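Local coordinates for protein triacylglycerol lipase (Clostridium botulinum, PDB 5AH1) that hydrolyses synthetic polyesters and probably the ester bonds of triacylglycerols, as a zinc-binding esterase of the alpha/beta-hydrolase fold, at residues Thr192-Glu197 against Ser211-Gly216; Thr143-Glu148 against Asn157-Thr162; Glu63-Asn68 against Ala444-Asn449; Phe89-Leu94 against Thr117-Val122. One frame throughout, in Å; residues are numbered along the deposited sequence.

Interaction 1: residues Thr192-Glu197 against Ser211-Gly216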
# COMPACT_ATOMS: atom_id res chain seq x y z
N THR A 192 -12.04 -4.40 3.60
CA THR A 192 -13.41 -4.06 3.23
C THR A 192 -14.20 -5.33 2.85
O THR A 192 -15.36 -5.50 3.24
CB THR A 192 -13.42 -3.01 2.10
OG1 THR A 192 -12.74 -1.84 2.55
CG2 THR A 192 -14.84 -2.67 1.71
N GLN A 193 -13.53 -6.27 2.19
CA GLN A 193 -14.13 -7.54 1.81
C GLN A 193 -14.52 -8.34 3.06
O GLN A 193 -15.63 -8.85 3.18
CB GLN A 193 -13.15 -8.34 0.96
CG GLN A 193 -13.62 -9.75 0.65
CD GLN A 193 -14.80 -9.79 -0.28
OE1 GLN A 193 -14.97 -8.93 -1.15
NE2 GLN A 193 -15.63 -10.80 -0.10
N LEU A 194 -13.57 -8.47 3.98
CA LEU A 194 -13.81 -9.22 5.21
C LEU A 194 -14.90 -8.57 6.07
O LEU A 194 -15.79 -9.25 6.56
CB LEU A 194 -12.51 -9.37 6.00
CG LEU A 194 -11.50 -10.37 5.40
CD1 LEU A 194 -10.18 -10.29 6.11
CD2 LEU A 194 -12.03 -11.80 5.43
N LEU A 195 -14.83 -7.26 6.26
CA LEU A 195 -15.86 -6.59 7.04
C LEU A 195 -17.25 -6.88 6.46
O LEU A 195 -18.17 -7.23 7.18
CB LEU A 195 -15.63 -5.08 7.09
CG LEU A 195 -14.49 -4.62 8.01
CD1 LEU A 195 -14.20 -3.15 7.75
CD2 LEU A 195 -14.82 -4.87 9.47
N SER A 196 -17.36 -6.78 5.14
CA SER A 196 -18.65 -6.90 4.49
C SER A 196 -19.16 -8.33 4.46
O SER A 196 -20.33 -8.58 4.75
CB SER A 196 -18.55 -6.38 3.05
OG SER A 196 -18.16 -5.01 2.99
N GLU A 197 -18.29 -9.27 4.11
CA GLU A 197 -18.72 -10.64 3.83
C GLU A 197 -18.14 -11.71 4.75
O GLU A 197 -18.58 -12.85 4.71
CB GLU A 197 -18.42 -11.00 2.38
CG GLU A 197 -19.15 -10.12 1.37
CD GLU A 197 -19.19 -10.73 -0.01
OE1 GLU A 197 -19.83 -11.79 -0.18
OE2 GLU A 197 -18.58 -10.18 -0.94
N SER A 211 -13.04 -13.76 15.74
CA SER A 211 -12.98 -12.31 15.58
C SER A 211 -14.22 -11.81 14.86
O SER A 211 -14.62 -12.39 13.85
CB SER A 211 -11.76 -11.91 14.74
OG SER A 211 -11.78 -10.50 14.54
N PRO A 212 -14.82 -10.70 15.34
CA PRO A 212 -15.97 -10.14 14.61
C PRO A 212 -15.64 -9.85 13.15
O PRO A 212 -16.54 -9.88 12.30
CB PRO A 212 -16.25 -8.85 15.37
CG PRO A 212 -15.83 -9.16 16.80
CD PRO A 212 -14.59 -10.03 16.63
N LEU A 213 -14.37 -9.57 12.85
CA LEU A 213 -13.96 -9.30 11.47
C LEU A 213 -14.45 -10.38 10.51
O LEU A 213 -14.83 -10.10 9.38
CB LEU A 213 -12.43 -9.16 11.38
CG LEU A 213 -11.87 -8.94 9.97
CD1 LEU A 213 -12.48 -7.69 9.32
CD2 LEU A 213 -10.35 -8.85 10.00
N PHE A 214 -14.41 -11.63 10.95
CA PHE A 214 -14.67 -12.73 10.04
C PHE A 214 -16.16 -13.09 9.91
O PHE A 214 -16.49 -13.98 9.12
CB PHE A 214 -13.87 -13.97 10.47
CG PHE A 214 -12.39 -13.72 10.59
CD1 PHE A 214 -11.69 -13.16 9.54
CD2 PHE A 214 -11.70 -14.04 11.75
CE1 PHE A 214 -10.34 -12.90 9.64
CE2 PHE A 214 -10.35 -13.78 11.85
CZ PHE A 214 -9.68 -13.21 10.81
N GLU A 215 -17.04 -12.40 10.64
CA GLU A 215 -18.45 -12.79 10.63
C GLU A 215 -19.25 -12.14 9.50
O GLU A 215 -20.30 -12.66 9.13
CB GLU A 215 -19.07 -12.56 12.01
CG GLU A 215 -18.46 -13.47 13.08
CD GLU A 215 -19.14 -13.40 14.45
OE1 GLU A 215 -19.19 -12.30 15.04
OE2 GLU A 215 -19.62 -14.44 14.95
N GLY A 216 -18.73 -11.06 8.92
CA GLY A 216 -19.43 -10.32 7.89
C GLY A 216 -20.50 -9.39 8.43
O GLY A 216 -20.73 -9.33 9.64
O HOH W 1 -17.27 -8.69 9.50
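Leu213 carries the apolar half of this contact, setting one methyl between two successive leucines of the helix. Its CD1 lies 3.7 Å from CB of Leu194 and, on the other side chain, 3.7 Å from CD2 of Leu195, which Leu213 crosses at about a right angle. The first torsion of Leu213 puts CG anti to the backbone N (chi1 177°), and that CG comes within 4.0 Å of Leu194 CB. A slacker touch continues the patch: Leu194 CD2 approaches the edge of the Phe214 ring, near its plane, at 4.3 Å from CD1. Trp129 of helix 128-140 covers Leu194 and also meets the Phe214 ring, while Leu195 packs on Trp220 and Ile221. Helix 183-197 starts within a GxSxG sequence, right after Ser182, probably the nucleophile elbow of an alpha/beta hydrolase, and belongs to the beta-alpha-beta crossover from strand 176-181 to the neighbouring parallel strand 221-227; residues 211-216 lie on the return path. Toward Gly216 the character changes from methyl packing to backbone and water. The carbonyl oxygens of Leu194 and Leu213 sit 3.1 Å apart, two acceptors with no bond between them. Gly216, at a positive phi of 79°, brings its CA to 3.4 Å from Leu195 O in a CA-H...O contact. A water donates to Leu195 O at 2.9 Å and to Leu213 O at 2.8 Å, though it has more acceptors nearby than protons, and it accepts weakly from Gly216 N. Glu197 is exposed here, its OE2 held by Gln323 and only weakly by Gln193 NE2.

Interaction 2: residues Thr143-Glu148 against Asn157-Thr162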
# COMPACT_ATOMS: atom_id res chain seq x y z
N THR A 143 -6.40 -7.05 20.51
CA THR A 143 -5.34 -7.95 20.10
C THR A 143 -5.63 -8.53 18.73
O THR A 143 -6.72 -9.05 18.47
CB THR A 143 -5.17 -9.07 21.14
OG1 THR A 143 -4.83 -8.48 22.40
CG2 THR A 143 -4.08 -10.05 20.74
N VAL A 144 -4.64 -8.45 17.85
CA VAL A 144 -4.79 -8.98 16.51
C VAL A 144 -5.16 -10.46 16.57
O VAL A 144 -4.52 -11.23 17.29
CB VAL A 144 -3.48 -8.80 15.72
CG1 VAL A 144 -3.60 -9.40 14.33
CG2 VAL A 144 -3.08 -7.32 15.64
N ASP A 145 -6.14 -10.84 15.75
CA ASP A 145 -6.62 -12.22 15.65
C ASP A 145 -6.64 -12.59 14.17
O ASP A 145 -7.44 -12.04 13.42
CB ASP A 145 -8.00 -12.30 16.30
CG ASP A 145 -8.61 -13.69 16.28
OD1 ASP A 145 -8.14 -14.60 15.57
OD2 ASP A 145 -9.60 -13.89 17.01
N TYR A 146 -5.73 -13.48 13.77
CA TYR A 146 -5.58 -13.84 12.36
C TYR A 146 -6.55 -14.92 11.91
O TYR A 146 -6.57 -15.25 10.73
CB TYR A 146 -4.14 -14.31 12.11
CG TYR A 146 -3.09 -13.25 12.36
CD1 TYR A 146 -2.97 -12.18 11.49
CD2 TYR A 146 -2.24 -13.30 13.46
CE1 TYR A 146 -2.02 -11.21 11.69
CE2 TYR A 146 -1.28 -12.32 13.66
CZ TYR A 146 -1.19 -11.27 12.79
OH TYR A 146 -0.22 -10.32 13.02
N GLY A 147 -7.33 -15.46 12.84
CA GLY A 147 -8.26 -16.52 12.54
C GLY A 147 -7.66 -17.88 12.87
O GLY A 147 -6.55 -18.19 12.46
N GLU A 148 -8.39 -18.69 13.62
CA GLU A 148 -7.89 -20.04 13.90
C GLU A 148 -7.57 -20.81 12.62
O GLU A 148 -6.51 -21.45 12.52
CB GLU A 148 -8.90 -20.84 14.73
CG GLU A 148 -8.43 -22.24 15.09
CD GLU A 148 -9.41 -22.95 15.99
OE1 GLU A 148 -9.38 -22.71 17.21
OE2 GLU A 148 -10.23 -23.73 15.47
N ASN A 157 0.97 -18.04 14.57
CA ASN A 157 0.15 -17.79 15.74
C ASN A 157 -1.19 -17.21 15.34
O ASN A 157 -1.28 -16.41 14.41
CB ASN A 157 0.83 -16.76 16.65
CG ASN A 157 2.02 -17.30 17.37
OD1 ASN A 157 2.13 -18.51 17.59
ND2 ASN A 157 2.92 -16.41 17.77
N ARG A 158 -2.24 -17.59 16.07
CA ARG A 158 -3.55 -16.96 15.89
C ARG A 158 -3.57 -15.52 16.39
O ARG A 158 -4.19 -14.67 15.76
CB ARG A 158 -4.64 -17.75 16.60
CG ARG A 158 -6.01 -17.10 16.49
CD ARG A 158 -7.16 -17.91 17.08
NE ARG A 158 -8.37 -17.10 17.11
CZ ARG A 158 -9.50 -17.44 17.73
NH1 ARG A 158 -9.66 -18.59 18.32
NH2 ARG A 158 -10.48 -16.57 17.78
N TYR A 159 -2.91 -15.25 17.52
CA TYR A 159 -2.94 -13.92 18.12
C TYR A 159 -1.63 -13.20 17.92
O TYR A 159 -0.57 -13.79 18.04
CB TYR A 159 -3.30 -13.99 19.60
CG TYR A 159 -4.65 -14.59 19.83
CD1 TYR A 159 -5.80 -13.86 19.60
CD2 TYR A 159 -4.78 -15.90 20.24
CE1 TYR A 159 -7.05 -14.43 19.78
CE2 TYR A 159 -6.01 -16.48 20.43
CZ TYR A 159 -7.15 -15.73 20.19
OH TYR A 159 -8.42 -16.26 20.36
N GLY A 160 -1.74 -11.91 17.67
CA GLY A 160 -0.59 -11.07 17.43
C GLY A 160 -0.45 -10.01 18.50
O GLY A 160 -0.70 -10.26 19.68
N ARG A 161 -0.05 -8.81 18.10
CA ARG A 161 0.18 -7.76 19.06
C ARG A 161 -1.12 -7.05 19.41
O ARG A 161 -2.19 -7.37 18.88
CB ARG A 161 1.29 -6.82 18.59
CG ARG A 161 1.00 -6.03 17.37
CD ARG A 161 2.16 -5.06 17.08
NE ARG A 161 3.43 -5.73 16.81
CZ ARG A 161 4.62 -5.14 16.84
NH1 ARG A 161 4.74 -3.85 17.12
NH2 ARG A 161 5.71 -5.84 16.59
N THR A 162 -1.03 -6.14 20.36
CA THR A 162 -2.19 -5.46 20.91
C THR A 162 -2.09 -3.96 20.68
O THR A 162 -1.03 -3.37 20.87
CB THR A 162 -2.29 -5.76 22.43
OG1 THR A 162 -2.43 -7.17 22.61
CG2 THR A 162 -3.48 -5.05 23.07
O HOH W 2 0.21 -8.56 15.19
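Asp145 places CG anti to its backbone N (chi1 -179°), and Arg158, extended from CG to NE, reaches across to meet the carboxylate. The two residues belong to a two-stranded antiparallel ribbon, 142-145 with 159-163, whose connection contains the zinc ligands His150 and His156. The salt bridge is side-on: Arg158 NE binds OD1 of Asp145 at 2.9 Å and Arg158 NH2 binds OD2 of Asp145 at 2.9 Å, with the two flat groups turned 41° apart. Asp145 OD1 also takes the N-H of Gly147 at 3.0 Å, an Asx turn, and the two donors arrive from opposite faces of the carboxylate. Tyr159 OH sits over the centre of one guanidinium face. Between the pairs Thr143-Thr162 and Asp145-Tyr159 the register slips by one, a beta bulge: Val144 N binds Arg161 O at 2.9 Å, whereas Val144 O receives Gly160 N at 2.9 Å. Beyond the bulge the Thr143 and Thr162 hydroxyls hydrogen-bond, OG1 to OG1, at 2.7 Å. Tyr146 N binds Arg158 O, and the Tyr146 ring has Val144 CG1 over one face, towards the rim. The phenol, bound to Glu134, also receives a water 2.8 Å from Tyr146 OH, and that water accepts from Arg161 N.

Interaction 3: residues Glu63-Asn68 against Ala444-Asn449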
# COMPACT_ATOMS: atom_id res chain seq x y z
N GLU A 63 -12.47 18.79 -9.98
CA GLU A 63 -13.43 19.19 -8.97
C GLU A 63 -14.43 18.06 -8.79
O GLU A 63 -14.65 17.24 -9.69
CB GLU A 63 -14.16 20.48 -9.38
CG GLU A 63 -13.30 21.74 -9.31
CD GLU A 63 -12.99 22.19 -7.87
OE1 GLU A 63 -13.92 22.26 -7.03
OE2 GLU A 63 -11.80 22.47 -7.58
N PHE A 64 -15.03 18.00 -7.61
CA PHE A 64 -16.06 17.01 -7.36
C PHE A 64 -17.23 17.24 -8.33
O PHE A 64 -17.56 18.39 -8.65
CB PHE A 64 -16.55 17.07 -5.91
CG PHE A 64 -17.44 15.92 -5.56
CD1 PHE A 64 -16.89 14.70 -5.20
CD2 PHE A 64 -18.82 16.04 -5.63
CE1 PHE A 64 -17.70 13.62 -4.91
CE2 PHE A 64 -19.63 14.95 -5.35
CZ PHE A 64 -19.06 13.74 -4.99
N PRO A 65 -17.84 16.16 -8.84
CA PRO A 65 -18.93 16.36 -9.81
C PRO A 65 -20.02 17.33 -9.35
O PRO A 65 -20.50 17.26 -8.22
CB PRO A 65 -19.51 14.94 -9.95
CG PRO A 65 -18.38 14.04 -9.69
CD PRO A 65 -17.54 14.73 -8.64
N GLU A 66 -20.36 18.23 -10.27
CA GLU A 66 -21.49 19.16 -10.12
C GLU A 66 -21.29 20.30 -9.12
O GLU A 66 -22.20 21.08 -8.90
CB GLU A 66 -22.79 18.42 -9.77
CG GLU A 66 -23.12 17.21 -10.65
CD GLU A 66 -24.43 16.58 -10.26
OE1 GLU A 66 -24.46 15.86 -9.23
OE2 GLU A 66 -25.46 16.83 -10.94
N VAL A 67 -20.10 20.42 -8.54
CA VAL A 67 -19.84 21.45 -7.54
C VAL A 67 -20.03 22.85 -8.11
O VAL A 67 -20.35 23.78 -7.38
CB VAL A 67 -18.43 21.30 -6.90
CG1 VAL A 67 -17.33 21.61 -7.90
CG2 VAL A 67 -18.28 22.18 -5.66
N ASN A 68 -19.86 22.98 -9.43
CA ASN A 68 -20.03 24.27 -10.11
C ASN A 68 -21.31 24.34 -10.93
O ASN A 68 -21.45 25.22 -11.78
CB ASN A 68 -18.82 24.53 -11.01
CG ASN A 68 -17.51 24.54 -10.23
OD1 ASN A 68 -17.33 25.29 -9.27
ND2 ASN A 68 -16.61 23.68 -10.62
N ALA A 444 -9.12 15.15 0.27
CA ALA A 444 -9.96 14.99 1.45
C ALA A 444 -11.26 15.76 1.24
O ALA A 444 -12.33 15.27 1.57
CB ALA A 444 -9.26 15.47 2.71
N SER A 445 -11.15 16.98 0.73
CA SER A 445 -12.34 17.79 0.43
C SER A 445 -13.24 17.05 -0.57
O SER A 445 -14.46 16.95 -0.38
CB SER A 445 -11.95 19.16 -0.13
OG SER A 445 -11.32 19.96 0.86
N PHE A 446 -12.64 16.51 -1.63
CA PHE A 446 -13.36 15.75 -2.65
C PHE A 446 -14.15 14.62 -1.98
O PHE A 446 -15.35 14.48 -2.20
CB PHE A 446 -12.34 15.24 -3.68
CG PHE A 446 -12.93 14.43 -4.82
CD1 PHE A 446 -13.19 13.08 -4.67
CD2 PHE A 446 -13.17 15.01 -6.05
CE1 PHE A 446 -13.70 12.32 -5.72
CE2 PHE A 446 -13.68 14.26 -7.10
CZ PHE A 446 -13.94 12.92 -6.94
N LEU A 447 -13.47 13.81 -1.16
CA LEU A 447 -14.11 12.66 -0.53
C LEU A 447 -15.28 13.05 0.39
O LEU A 447 -16.26 12.29 0.55
CB LEU A 447 -13.08 11.84 0.25
CG LEU A 447 -12.02 11.14 -0.61
CD1 LEU A 447 -10.95 10.52 0.29
CD2 LEU A 447 -12.63 10.06 -1.51
N SER A 448 -15.20 14.23 1.00
CA SER A 448 -16.25 14.70 1.91
C SER A 448 -17.59 14.96 1.20
O SER A 448 -18.63 15.06 1.86
CB SER A 448 -15.81 15.98 2.63
OG SER A 448 -16.00 17.13 1.83
N ASN A 449 -17.58 15.06 -0.12
CA ASN A 449 -18.80 15.27 -0.88
C ASN A 449 -19.58 13.99 -1.16
O ASN A 449 -20.73 14.06 -1.57
CB ASN A 449 -18.53 15.95 -2.21
CG ASN A 449 -17.95 17.32 -2.05
OD1 ASN A 449 -18.63 18.26 -1.62
ND2 ASN A 449 -16.70 17.46 -2.41
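Phe64 meets Asn449 with a ring face and Phe446 with a ring edge. Asn449 CB lies over the ring centre, 3.3 Å from the centroid of the Phe64 ring and only 5° off the normal, a CH-pi contact. The Phe64 edge in turn points into the face of Phe446: CD1 of Phe64 stands 3.6 Å above the plane of the Phe446 ring, over its centre. With centroids 5.0 Å apart and planes at 68°, the pair is T-shaped. The same CD1 of Phe64 comes to 3.4 Å from Phe446 O. On the face opposite Asn449, Pro65 CD lies towards the rim of the Phe64 ring and meets Phe446 CE2 at 4.2 Å.

Phe64 CG is anti to its backbone N (chi1 -170°), which sets CG on the side of the helix. The loop itself is folded into a type II beta turn from Phe64 to Val67, closed by Val67 N on Phe64 O. On the helix side, Asn449 ND2 donates to Phe446 O at 3.3 Å from above the carbonyl plane, while Asn449 N uses the same oxygen from the same face. Further out, Asn76 binds the backbone of Leu447 and Ser448, and the Leu447 side chain rests on His177 and Ile179 of strand 176-181. This T-shaped Phe-Phe pair with its CH-pi contact joins the loop before strand 80-83 to helix 437-448, which packs on the central parallel sheet of the alpha/beta-hydrolase fold.

Interaction 4: residues Phe89-Leu94 against Thr117-Val122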
# COMPACT_ATOMS: atom_id res chain seq x y z
N PHE A 89 6.41 2.12 7.74
CA PHE A 89 6.50 2.06 9.20
C PHE A 89 5.60 3.10 9.86
O PHE A 89 4.97 3.90 9.17
CB PHE A 89 7.96 2.19 9.61
CG PHE A 89 8.78 1.05 9.11
CD1 PHE A 89 8.81 -0.16 9.79
CD2 PHE A 89 9.47 1.15 7.90
CE1 PHE A 89 9.52 -1.25 9.29
CE2 PHE A 89 10.19 0.07 7.41
CZ PHE A 89 10.21 -1.14 8.11
N GLY A 90 5.54 3.06 11.18
CA GLY A 90 4.61 3.89 11.94
C GLY A 90 5.13 5.26 12.28
O GLY A 90 6.30 5.58 12.08
N ARG A 91 4.22 6.07 12.81
CA ARG A 91 4.53 7.45 13.18
C ARG A 91 5.61 7.55 14.25
O ARG A 91 6.29 8.56 14.33
CB ARG A 91 3.27 8.16 13.67
CG ARG A 91 2.27 8.42 12.58
CD ARG A 91 1.04 9.17 13.10
NE ARG A 91 1.36 10.46 13.71
CZ ARG A 91 1.55 11.58 13.03
NH1 ARG A 91 1.48 11.59 11.71
NH2 ARG A 91 1.82 12.71 13.67
N ASP A 92 5.75 6.51 15.07
CA ASP A 92 6.75 6.45 16.13
C ASP A 92 8.04 5.78 15.68
O ASP A 92 8.91 5.49 16.50
CB ASP A 92 6.18 5.66 17.32
CG ASP A 92 5.88 4.21 16.98
OD1 ASP A 92 5.36 3.94 15.87
OD2 ASP A 92 6.17 3.32 17.82
N GLU A 93 8.19 5.53 14.39
CA GLU A 93 9.37 4.86 13.86
C GLU A 93 10.15 5.79 12.93
O GLU A 93 9.64 6.84 12.53
CB GLU A 93 8.97 3.56 13.14
CG GLU A 93 8.26 2.58 14.07
CD GLU A 93 7.92 1.24 13.45
OE1 GLU A 93 6.87 1.13 12.79
OE2 GLU A 93 8.68 0.28 13.66
N LEU A 94 11.39 5.41 12.64
CA LEU A 94 12.26 6.14 11.70
C LEU A 94 12.57 7.56 12.15
O LEU A 94 12.80 8.44 11.32
CB LEU A 94 11.67 6.16 10.28
CG LEU A 94 11.32 4.80 9.67
CD1 LEU A 94 10.91 4.99 8.21
CD2 LEU A 94 12.49 3.82 9.79
N THR A 117 -8.28 12.94 10.26
CA THR A 117 -7.41 11.94 9.65
C THR A 117 -6.59 11.20 10.69
O THR A 117 -6.03 11.81 11.61
CB THR A 117 -6.43 12.60 8.65
OG1 THR A 117 -7.17 13.26 7.61
CG2 THR A 117 -5.49 11.57 8.00
N TYR A 118 -6.51 9.89 10.51
CA TYR A 118 -5.69 8.99 11.32
C TYR A 118 -4.77 8.19 10.43
O TYR A 118 -4.99 8.05 9.22
CB TYR A 118 -6.59 8.03 12.10
CG TYR A 118 -7.62 8.74 12.92
CD1 TYR A 118 -7.28 9.22 14.17
CD2 TYR A 118 -8.89 8.99 12.44
CE1 TYR A 118 -8.18 9.91 14.94
CE2 TYR A 118 -9.82 9.69 13.22
CZ TYR A 118 -9.45 10.15 14.46
OH TYR A 118 -10.34 10.86 15.26
N THR A 119 -3.75 7.63 11.06
CA THR A 119 -2.78 6.79 10.37
C THR A 119 -2.78 5.42 11.04
O THR A 119 -2.66 5.32 12.26
CB THR A 119 -1.37 7.39 10.46
OG1 THR A 119 -1.37 8.68 9.83
CG2 THR A 119 -0.34 6.52 9.76
N ALA A 120 -2.95 4.37 10.24
CA ALA A 120 -2.84 3.01 10.74
C ALA A 120 -1.52 2.40 10.32
O ALA A 120 -1.01 2.68 9.24
CB ALA A 120 -3.99 2.16 10.23
N THR A 121 -0.98 1.53 11.17
CA THR A 121 0.30 0.90 10.91
C THR A 121 0.14 -0.61 11.03
O THR A 121 -0.41 -1.10 12.02
CB THR A 121 1.37 1.48 11.83
OG1 THR A 121 1.48 2.88 11.51
CG2 THR A 121 2.71 0.79 11.62
N VAL A 122 0.59 -1.33 10.01
CA VAL A 122 0.46 -2.78 9.92
C VAL A 122 1.80 -3.40 9.53
O VAL A 122 2.79 -2.69 9.34
CB VAL A 122 -0.67 -3.16 8.92
CG1 VAL A 122 -2.01 -2.57 9.38
CG2 VAL A 122 -0.34 -2.71 7.50
O HOH W 3 2.09 4.32 9.08
O HOH W 4 1.13 9.69 9.52
O HOH W 5 1.66 4.82 13.46
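Gly90 and Thr121 approach most closely where a type I beta turn, Gly90 to Glu93, runs beside residues 119-121, with no direct hydrogen bond between the two backbones. Thr121 makes the nearest contact: OG1 is anti to the carbonyl carbon (chi1 -62°) and lies 3.3 Å from Gly90 CA, with CG2 also against this glycine. Three waters make the polar links. One water donates to Phe89 O at 2.9 Å and lies 2.9 Å from Thr121 OG1; a second accepts from Arg91 N at 2.9 Å and is 2.8 Å from the same Thr121 OG1. A third accepts from Arg91 NH1 at 2.9 Å, in the guanidinium plane, and donates to Thr119 OG1 at 2.7 Å. Next to this water the Arg91 chain, bent at chi3, crosses Thr119 at about a right angle, CD towards CB. The polar ends have further partners, Asp105 for Arg91 NH2 and Gln107 for Thr119 OG1. Within the turn, Glu93 OE1 accepts Gly90 N and also pairs with Lys270. Residues 89-94 belong to the long loop that follows strand 80-83 in this alpha/beta-hydrolase fold. Strand 117-120 is one of the two edge strands of the parallel sheet: Tyr118 and Ala120 bond to strand 80-83, Ala120 and Val122 rest on helix 128-140, and Phe89 and Leu94 reach helix 242-257.

How the interactions relate
Interactions 1 and 2 form one continuous patch, with centres 15 Å apart: Phe214 CE2 lies 3.5 Å from Gly147 CA, and Phe214 CZ is 3.6 Å from Asp145 O. Both are near the zinc ion bound by Asp130, His150, His156 and Asp302; the Tyr146 side chain is about 5 Å from the metal and that of Phe214 about 9 Å. Interaction 4 touches neither, its nearest atoms being about 7 Å from interaction 2, but it shares helix 128-140 with both as a packing partner. Interaction 3 is remote, its centre about 39 Å from that of interaction 2, although its nearest atoms come about 6 Å from interaction 4.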